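Local coordinates for protein N2152 (Neocallimastix frontalis, PDB 5U22) that probably hydrolyses glycosidic linkages of arabinosyl substrates as a family 39 glycoside hydrolase of a rumen anaerobic fungus, at residues A[360-363]-A[364-367]. Residues are numbered along the deposited sequence; the frame is centred on the assembly and turned at random.
Sequences NLPS and FLGS
With chi1 at 65°, the CG of Phe364 sits between its backbone N and carbonyl carbon, and the ring folds back over Pro362. Leu365 has chi1 -63°, which sets CG beside its own N and leads CD1 to the same proline from another direction. Pro362 CB lies over one face of the Phe364 ring, 3.5 Å from the centroid and displaced toward the rim. This is a CH-pi contact. It is tight, with Pro362 CB 3.2 Å from Phe364 CE2. Pro362 CG continues the overlap toward CE2 and CZ. On the Leu365 side, CD1 meets both Pro362 CD and Leu361 CD2, each at 4.0 Å.

The backbone makes a short 3-10 turn in the loop between strands 353-359 and 368-376 of the beta-sandwich domain, away from the TIM barrel. Leu365 N bonds to Pro362 O at 3.1 Å, and Gly366 N bonds to Ser363 O at 2.9 Å; both are i to i+3 bonds. Gly366 has a positive phi of 62°, and the chain leaves the turn there. One water donates to both Pro362 O and Gly366 O, so Pro362 O receives two hydrogen bonds. A second water accepts from Phe364 N, 2.9 Å away, and also bonds Ser363 OG. It thus serves an amide at the start of the turn, where no i to i+3 bond is made. Leu361 and Leu365 are buried and both rest on Ile398, in the loop after strand 389-397. The Phe364 side chain also touches Gln340.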
# COMPACT_ATOMS: atom_id res chain seq x y z
N ASN A 360 8.09 14.03 -23.47
CA ASN A 360 6.70 14.26 -23.88
C ASN A 360 5.95 15.13 -22.87
O ASN A 360 4.80 14.87 -22.53
CB ASN A 360 5.98 12.94 -24.10
CG ASN A 360 6.59 12.15 -25.23
OD1 ASN A 360 6.86 12.69 -26.29
ND2 ASN A 360 6.85 10.87 -24.99
N LEU A 361 6.62 16.18 -22.40
CA LEU A 361 6.01 17.10 -21.44
C LEU A 361 4.69 17.63 -21.98
O LEU A 361 4.53 17.82 -23.19
CB LEU A 361 6.96 18.27 -21.14
CG LEU A 361 8.04 17.99 -20.09
CD1 LEU A 361 9.07 19.10 -20.07
CD2 LEU A 361 7.42 17.82 -18.69
N PRO A 362 3.71 17.85 -21.10
CA PRO A 362 2.42 18.38 -21.56
C PRO A 362 2.57 19.67 -22.34
O PRO A 362 3.33 20.57 -21.97
CB PRO A 362 1.66 18.61 -20.25
CG PRO A 362 2.25 17.62 -19.31
CD PRO A 362 3.72 17.57 -19.66
N SER A 363 1.81 19.76 -23.43
CA SER A 363 1.80 20.97 -24.22
C SER A 363 1.22 22.14 -23.45
O SER A 363 1.50 23.29 -23.81
CB SER A 363 1.01 20.74 -25.51
OG SER A 363 -0.32 20.37 -25.21
N PHE A 364 0.45 21.88 -22.38
CA PHE A 364 -0.07 23.01 -21.61
C PHE A 364 1.04 23.81 -20.94
O PHE A 364 0.82 24.96 -20.56
CB PHE A 364 -1.15 22.58 -20.59
CG PHE A 364 -0.68 21.67 -19.47
CD1 PHE A 364 0.17 22.13 -18.46
CD2 PHE A 364 -1.18 20.38 -19.37
CE1 PHE A 364 0.57 21.29 -17.42
CE2 PHE A 364 -0.79 19.54 -18.33
CZ PHE A 364 0.08 19.99 -17.36
N LEU A 365 2.24 23.24 -20.82
CA LEU A 365 3.37 23.98 -20.28
C LEU A 365 3.98 24.94 -21.29
O LEU A 365 4.78 25.79 -20.90
CB LEU A 365 4.44 23.02 -19.77
CG LEU A 365 4.04 22.09 -18.61
CD1 LEU A 365 5.12 21.03 -18.35
CD2 LEU A 365 3.78 22.89 -17.35
N GLY A 366 3.62 24.83 -22.57
CA GLY A 366 4.23 25.70 -23.56
C GLY A 366 5.72 25.47 -23.65
O GLY A 366 6.20 24.34 -23.59
N SER A 367 6.48 26.55 -23.78
CA SER A 367 7.92 26.43 -23.93
C SER A 367 8.66 26.66 -22.63
O SER A 367 9.90 26.65 -22.62
CB SER A 367 8.43 27.40 -25.00
OG SER A 367 8.32 28.73 -24.52
O HOH W 1 5.19 21.97 -23.35
O HOH W 2 -1.33 19.55 -22.63